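Local coordinates for protein glycosaminoglycan xylosylkinase (Hydra vulgaris, PDB 5XOM) that probably phosphorylates xylose in the glycosaminoglycan linker of proteoglycans, as a Fam20-family secretory-pathway kinase, at residues R60-I70 and D142-P152. Sequence-based numbering, arbitrary orientation.
Sequences RALTVDSDVEI and DRLLGFYRAPP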
# COMPACT_ATOMS: atom_id res chain seq x y z
N ARG A 60 -13.82 1.91 8.49
CA ARG A 60 -12.94 2.44 9.52
C ARG A 60 -11.71 3.14 8.96
O ARG A 60 -10.78 3.45 9.72
CB ARG A 60 -12.51 1.32 10.46
CG ARG A 60 -13.64 0.78 11.35
CD ARG A 60 -14.30 1.91 12.15
NE ARG A 60 -13.34 2.63 12.98
CZ ARG A 60 -13.67 3.58 13.85
NH1 ARG A 60 -14.93 3.96 14.05
NH2 ARG A 60 -12.71 4.18 14.55
N ALA A 61 -11.69 3.45 7.66
CA ALA A 61 -10.55 4.16 7.09
C ALA A 61 -10.93 4.72 5.73
O ALA A 61 -11.30 3.95 4.83
CB ALA A 61 -9.32 3.26 6.97
N LEU A 62 -10.81 6.04 5.56
CA LEU A 62 -11.00 6.63 4.25
C LEU A 62 -9.74 6.53 3.40
O LEU A 62 -9.82 6.38 2.18
CB LEU A 62 -11.44 8.09 4.36
CG LEU A 62 -12.86 8.39 4.86
CD1 LEU A 62 -13.13 9.89 4.76
CD2 LEU A 62 -13.92 7.57 4.11
N THR A 63 -8.57 6.60 4.03
CA THR A 63 -7.29 6.52 3.33
C THR A 63 -6.42 5.47 3.99
O THR A 63 -6.74 4.94 5.06
CB THR A 63 -6.57 7.88 3.30
OG1 THR A 63 -6.37 8.33 4.65
CG2 THR A 63 -7.41 8.92 2.55
N VAL A 64 -5.30 5.17 3.34
CA VAL A 64 -4.42 4.08 3.74
C VAL A 64 -3.00 4.61 3.92
O VAL A 64 -2.66 5.71 3.51
CB VAL A 64 -4.43 2.93 2.71
CG1 VAL A 64 -5.79 2.26 2.71
CG2 VAL A 64 -4.09 3.47 1.33
N ASP A 65 -2.17 3.77 4.55
CA ASP A 65 -0.79 4.12 4.84
C ASP A 65 0.06 4.24 3.58
O ASP A 65 1.08 4.94 3.59
CB ASP A 65 -0.20 3.07 5.79
CG ASP A 65 1.25 3.35 6.14
OD1 ASP A 65 1.59 4.53 6.38
OD2 ASP A 65 2.05 2.39 6.20
N SER A 66 -0.35 3.59 2.48
CA SER A 66 0.44 3.52 1.26
C SER A 66 0.58 4.89 0.60
O SER A 66 -0.39 5.43 0.06
CB SER A 66 -0.20 2.54 0.28
OG SER A 66 0.36 2.68 -1.01
N ASP A 67 1.81 5.42 0.59
CA ASP A 67 2.07 6.67 -0.12
C ASP A 67 1.91 6.51 -1.62
O ASP A 67 1.53 7.47 -2.31
CB ASP A 67 3.47 7.19 0.20
CG ASP A 67 3.58 7.75 1.61
OD1 ASP A 67 2.53 7.94 2.27
OD2 ASP A 67 4.72 8.01 2.06
N VAL A 68 2.19 5.32 -2.15
CA VAL A 68 2.04 5.10 -3.59
C VAL A 68 0.59 5.27 -4.01
O VAL A 68 0.29 5.96 -4.99
CB VAL A 68 2.58 3.71 -3.98
CG1 VAL A 68 2.32 3.44 -5.44
CG2 VAL A 68 4.07 3.63 -3.69
N GLU A 69 -0.33 4.67 -3.25
CA GLU A 69 -1.74 4.78 -3.59
C GLU A 69 -2.26 6.20 -3.41
O GLU A 69 -3.01 6.70 -4.26
CB GLU A 69 -2.56 3.80 -2.74
CG GLU A 69 -2.20 2.33 -3.00
CD GLU A 69 -3.22 1.36 -2.41
OE1 GLU A 69 -4.33 1.80 -2.06
OE2 GLU A 69 -2.90 0.16 -2.29
N ILE A 70 -1.85 6.88 -2.33
CA ILE A 70 -2.35 8.22 -2.06
C ILE A 70 -1.76 9.23 -3.04
O ILE A 70 -2.48 10.07 -3.59
CB ILE A 70 -2.09 8.61 -0.59
CG1 ILE A 70 -3.03 7.82 0.31
CG2 ILE A 70 -2.31 10.09 -0.37
CD1 ILE A 70 -4.49 8.25 0.15
N ASP A 142 -3.96 14.22 9.37
CA ASP A 142 -4.85 13.09 9.63
C ASP A 142 -4.17 11.77 9.29
O ASP A 142 -4.31 10.78 10.02
CB ASP A 142 -6.13 13.27 8.81
CG ASP A 142 -6.97 12.01 8.73
OD1 ASP A 142 -6.75 11.20 7.81
OD2 ASP A 142 -7.87 11.83 9.58
N ARG A 143 -3.39 11.74 8.21
CA ARG A 143 -2.60 10.55 7.88
C ARG A 143 -1.42 10.39 8.83
O ARG A 143 -1.13 9.28 9.29
CB ARG A 143 -2.13 10.62 6.43
CG ARG A 143 -3.26 10.82 5.45
CD ARG A 143 -2.80 10.68 4.02
NE ARG A 143 -2.43 9.29 3.73
CZ ARG A 143 -1.20 8.91 3.39
NH1 ARG A 143 -0.23 9.81 3.29
NH2 ARG A 143 -0.95 7.64 3.14
N LEU A 144 -0.73 11.50 9.14
CA LEU A 144 0.44 11.43 10.01
C LEU A 144 0.08 10.88 11.39
O LEU A 144 0.84 10.09 11.97
CB LEU A 144 1.08 12.82 10.14
CG LEU A 144 2.25 12.97 11.11
CD1 LEU A 144 3.38 12.04 10.70
CD2 LEU A 144 2.72 14.42 11.17
N LEU A 145 -1.07 11.27 11.94
CA LEU A 145 -1.48 10.77 13.24
C LEU A 145 -2.14 9.41 13.18
O LEU A 145 -2.50 8.87 14.23
CB LEU A 145 -2.42 11.76 13.92
CG LEU A 145 -1.91 13.16 14.24
CD1 LEU A 145 -3.07 14.06 14.67
CD2 LEU A 145 -0.82 13.10 15.31
N GLY A 146 -2.31 8.83 11.99
CA GLY A 146 -2.89 7.50 11.88
C GLY A 146 -4.39 7.44 12.00
O GLY A 146 -4.93 6.35 12.21
N PHE A 147 -5.09 8.57 11.89
CA PHE A 147 -6.55 8.54 11.92
C PHE A 147 -7.12 8.02 10.60
O PHE A 147 -8.04 7.20 10.60
CB PHE A 147 -7.11 9.93 12.25
CG PHE A 147 -6.91 10.35 13.67
CD1 PHE A 147 -7.22 9.49 14.72
CD2 PHE A 147 -6.41 11.61 13.97
CE1 PHE A 147 -7.03 9.88 16.04
CE2 PHE A 147 -6.22 12.00 15.29
CZ PHE A 147 -6.54 11.14 16.32
N TYR A 148 -6.59 8.51 9.47
CA TYR A 148 -7.01 8.09 8.13
C TYR A 148 -8.52 8.29 7.91
O TYR A 148 -9.18 7.48 7.26
CB TYR A 148 -6.60 6.63 7.85
CG TYR A 148 -5.09 6.43 7.88
CD1 TYR A 148 -4.28 6.94 6.87
CD2 TYR A 148 -4.47 5.73 8.92
CE1 TYR A 148 -2.91 6.77 6.89
CE2 TYR A 148 -3.09 5.56 8.94
CZ TYR A 148 -2.32 6.08 7.93
OH TYR A 148 -0.96 5.91 7.96
N ARG A 149 -9.05 9.41 8.40
CA ARG A 149 -10.48 9.73 8.32
C ARG A 149 -10.78 10.97 7.49
O ARG A 149 -11.92 11.46 7.55
CB ARG A 149 -11.05 9.93 9.71
CG ARG A 149 -10.80 8.76 10.54
CD ARG A 149 -11.12 8.93 11.99
NE ARG A 149 -10.38 7.87 12.64
CZ ARG A 149 -10.41 7.60 13.93
NH1 ARG A 149 -11.16 8.29 14.79
NH2 ARG A 149 -9.67 6.59 14.37
N ALA A 150 -9.80 11.51 6.79
CA ALA A 150 -9.97 12.73 6.01
C ALA A 150 -9.87 12.43 4.52
O ALA A 150 -8.95 11.71 4.11
CB ALA A 150 -8.91 13.77 6.40
N PRO A 151 -10.79 12.94 3.71
CA PRO A 151 -10.70 12.76 2.26
C PRO A 151 -9.43 13.48 1.69
O PRO A 151 -9.02 14.49 2.25
CB PRO A 151 -11.98 13.40 1.71
CG PRO A 151 -12.75 13.87 2.87
CD PRO A 151 -11.95 13.75 4.11
N PRO A 152 -8.87 12.92 0.64
CA PRO A 152 -7.67 13.56 0.03
C PRO A 152 -7.90 15.02 -0.37
O PRO A 152 -8.94 15.39 -0.90
CB PRO A 152 -7.40 12.68 -1.20
CG PRO A 152 -7.95 11.33 -0.83
CD PRO A 152 -9.02 11.52 0.23
O HOH W 1 -9.40 4.68 11.34
O HOH W 2 -6.80 10.72 5.23
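R143 reaches from the last turn of helix 132-144 to the start of helix 67-79, its guanidinium presenting one face to I70 and its edge to backbone and carboxylate oxygens. A bend at chi3 (68°) turns the guanidinium off the line of an otherwise extended chain, and NH2 gives V64 O a nearly straight bond of 2.6 Å, in the plane of both the carbonyl and the guanidinium. NH1 makes a weak, long salt bridge to D67 OD1 at 3.5 Å, the carboxylate turned 60° from the guanidinium plane. I70 lies over the flat face, CG1 3.5 Å from R143 NH2, an aliphatic cover that suits a group whose donors all point outward in its plane. Replacing R143 by an alanine is likely to cost V64 O its nearly straight bond and D67 its ion-pair mate, and to bare this side of I70. Within the kinase fold of the Fam20 family, the contact joins the segment entering helix 67-79 to the turn linking helix 132-144 with strand 153-159, an edge strand of the antiparallel sheet. That turn begins with a Schellman motif, where G146 readily adopts the positive phi required. Beyond it, the side chains of Y148 and T63 cross at about a right angle, OG1 meeting the ring at its edge, 3.4 Å from CD1. The threonine uses both branches: OG1 donates to a water that also bridges D142 OD1 and A150 O, while CG2 packs against P152 CD at 3.8 Å. The backbone of the same tyrosine also takes part: Y148 O accepts from L62 N at 2.8 Å. R60 and R149 run side by side, with R60 NH2 over the guanidinium face of R149 opposite F147; their like charges are probably offset by D262 and D265 of helix 259-273, which form salt bridges with R60 and R149 respectively, while R60 also donates to S290 O.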